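Local coordinates for T-cell surface glycoprotein CD1A1 antigen (Gallus gallus, PDB 3JVG), which probably binds and presents lipid antigens at the cell surface, as a CD1 relative of MHC class I molecules, at residues A[119-124]-A[156-161]. Sequence-based numbering, arbitrary orientation.
Sequences LRFNLD and VLLNDT. With NAG (2-acetamido-2-deoxy-beta-D-glucopyranose), chain I.
With CG anti to the backbone N in both residues, Phe121 (chi1 -163°), on the strand, reaches Leu158, and Leu123, in the loop just after it, reaches Leu158 and Asn159, whereas Leu158 has its CG beside the backbone N (chi1 -69°), which directs its branch toward the Phe121 ring, and an extended second torsion (chi2 170°) carries CD1 there. The contact belongs to the MHC class I-like fold, in which helices lie across an antiparallel sheet: 119-124 is the end of strand 116-122 with the loop after it, and 156-161 is part of helix 148-172, one of the helices packed on the sheet, which, as in CD1 relatives, probably forms a wall of the lipid-binding groove.

The meeting is largely apolar. Leu158 CD1 sits 3.6 Å from Phe121 CD2, approaching the ring at a slant. Leu123 and Leu158 lie antiparallel, side against side, so that CD1 of Leu123 comes to 4.0 Å from Leu158 CB near the base of that side chain. The same methyl lies equally far from Asn159 CB, while Leu123 CD2 touches Asn159 OD1, the two side chains meeting nearly perpendicularly. Phe109 and Trp128 also pack on Phe121, the latter edge-to-face, and Thr107 meets both leucines. Leu123 O accepts a hydrogen bond from Gln155 NE2, a further tie between the loop and the helix.

Within the helix, Val156 O receives both Asp160 N and Thr161 N, the second bond marking a pi-type widening just where Asn159 projects. Asn159 carries an N-linked glycan, its ND2 joined to C1 of the N-acetylglucosamine at 1.5 Å. The sugar's acetamido group reaches toward the loop at Leu123 and Asp124, and its methyl C8 rests 3.7 Å from Leu123 CD2.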
# COMPACT_ATOMS: atom_id res chain seq x y z
N LEU A 119 -3.92 1.15 20.43
CA LEU A 119 -3.65 0.05 21.34
C LEU A 119 -2.61 -0.84 20.70
O LEU A 119 -2.62 -1.03 19.48
CB LEU A 119 -4.94 -0.70 21.54
CG LEU A 119 -5.56 -1.13 22.83
CD1 LEU A 119 -5.27 -0.25 24.07
CD2 LEU A 119 -7.09 -1.37 22.58
N ARG A 120 -1.70 -1.37 21.50
CA ARG A 120 -0.66 -2.23 21.00
C ARG A 120 -0.48 -3.44 21.95
O ARG A 120 -0.33 -3.30 23.18
CB ARG A 120 0.67 -1.48 20.85
CG ARG A 120 1.86 -2.41 20.58
CD ARG A 120 3.17 -1.61 20.31
NE ARG A 120 3.10 -0.90 19.02
CZ ARG A 120 3.93 0.06 18.63
NH1 ARG A 120 4.91 0.49 19.42
NH2 ARG A 120 3.75 0.61 17.43
N PHE A 121 -0.51 -4.64 21.35
CA PHE A 121 -0.29 -5.84 22.10
C PHE A 121 1.17 -6.02 22.48
O PHE A 121 2.08 -5.77 21.69
CB PHE A 121 -0.77 -7.04 21.30
CG PHE A 121 -0.95 -8.31 22.16
CD1 PHE A 121 -2.05 -8.44 23.03
CD2 PHE A 121 -0.04 -9.35 22.09
CE1 PHE A 121 -2.22 -9.62 23.83
CE2 PHE A 121 -0.20 -10.52 22.87
CZ PHE A 121 -1.30 -10.64 23.75
N ASN A 122 1.37 -6.46 23.71
CA ASN A 122 2.68 -6.76 24.21
C ASN A 122 2.71 -8.25 24.31
O ASN A 122 2.05 -8.81 25.19
CB ASN A 122 2.81 -6.16 25.60
CG ASN A 122 4.21 -6.26 26.17
OD1 ASN A 122 4.89 -7.32 26.09
ND2 ASN A 122 4.64 -5.17 26.81
N LEU A 123 3.45 -8.90 23.41
CA LEU A 123 3.53 -10.38 23.37
C LEU A 123 4.07 -11.03 24.67
O LEU A 123 3.50 -12.02 25.15
CB LEU A 123 4.34 -10.87 22.17
CG LEU A 123 4.46 -12.39 21.93
CD1 LEU A 123 3.19 -13.07 21.27
CD2 LEU A 123 5.74 -12.77 21.18
N ASP A 124 5.16 -10.53 25.23
CA ASP A 124 5.77 -11.23 26.39
C ASP A 124 4.88 -11.21 27.65
O ASP A 124 4.72 -12.21 28.33
CB ASP A 124 7.18 -10.69 26.70
CG ASP A 124 8.23 -11.13 25.66
OD1 ASP A 124 9.39 -10.65 25.74
OD2 ASP A 124 7.92 -11.96 24.75
N VAL A 156 -0.36 -17.08 21.44
CA VAL A 156 -0.08 -18.26 20.63
C VAL A 156 -0.37 -18.00 19.16
O VAL A 156 0.32 -18.54 18.30
CB VAL A 156 -0.88 -19.49 21.11
CG1 VAL A 156 -0.71 -20.60 20.15
CG2 VAL A 156 -0.34 -20.01 22.45
N LEU A 157 -1.44 -17.26 18.88
CA LEU A 157 -1.78 -16.95 17.50
C LEU A 157 -0.64 -16.20 16.86
O LEU A 157 -0.22 -16.53 15.74
CB LEU A 157 -3.09 -16.12 17.42
CG LEU A 157 -4.38 -17.00 17.15
CD1 LEU A 157 -4.19 -18.49 16.89
CD2 LEU A 157 -5.55 -16.81 18.08
N LEU A 158 -0.14 -15.17 17.56
CA LEU A 158 0.96 -14.34 17.02
C LEU A 158 2.27 -15.13 16.94
O LEU A 158 2.89 -15.18 15.89
CB LEU A 158 1.16 -13.04 17.83
CG LEU A 158 0.07 -11.97 17.74
CD1 LEU A 158 0.35 -10.87 18.83
CD2 LEU A 158 -0.09 -11.37 16.32
N ASN A 159 2.67 -15.79 18.02
CA ASN A 159 4.03 -16.35 18.09
C ASN A 159 4.20 -17.73 17.47
O ASN A 159 5.31 -18.09 17.09
CB ASN A 159 4.59 -16.33 19.52
CG ASN A 159 6.14 -16.27 19.56
OD1 ASN A 159 6.75 -15.48 18.84
ND2 ASN A 159 6.77 -17.11 20.40
N ASP A 160 3.11 -18.51 17.37
CA ASP A 160 3.18 -19.88 16.90
C ASP A 160 2.43 -20.05 15.58
O ASP A 160 3.01 -20.38 14.52
CB ASP A 160 2.65 -20.86 17.96
CG ASP A 160 3.37 -20.71 19.32
OD1 ASP A 160 4.62 -20.60 19.38
OD2 ASP A 160 2.67 -20.69 20.35
N THR A 161 1.13 -19.81 15.62
CA THR A 161 0.34 -20.09 14.46
C THR A 161 0.60 -19.12 13.27
O THR A 161 0.71 -19.58 12.14
CB THR A 161 -1.14 -20.44 14.78
OG1 THR A 161 -2.07 -19.67 14.02
CG2 THR A 161 -1.46 -20.49 16.24
C1 NAG I . 8.22 -17.24 20.56
C2 NAG I . 8.64 -17.20 22.05
C3 NAG I . 10.14 -17.51 22.27
C4 NAG I . 10.45 -18.89 21.70
C5 NAG I . 9.97 -19.05 20.23
C6 NAG I . 9.99 -20.54 19.84
C7 NAG I . 7.07 -15.99 23.47
C8 NAG I . 6.72 -14.72 24.17
N2 NAG I . 8.20 -15.99 22.76
O3 NAG I . 10.50 -17.43 23.65
O4 NAG I . 11.84 -19.22 21.88
O5 NAG I . 8.68 -18.46 19.93
O6 NAG I . 9.79 -20.76 18.46
O7 NAG I . 6.31 -16.97 23.57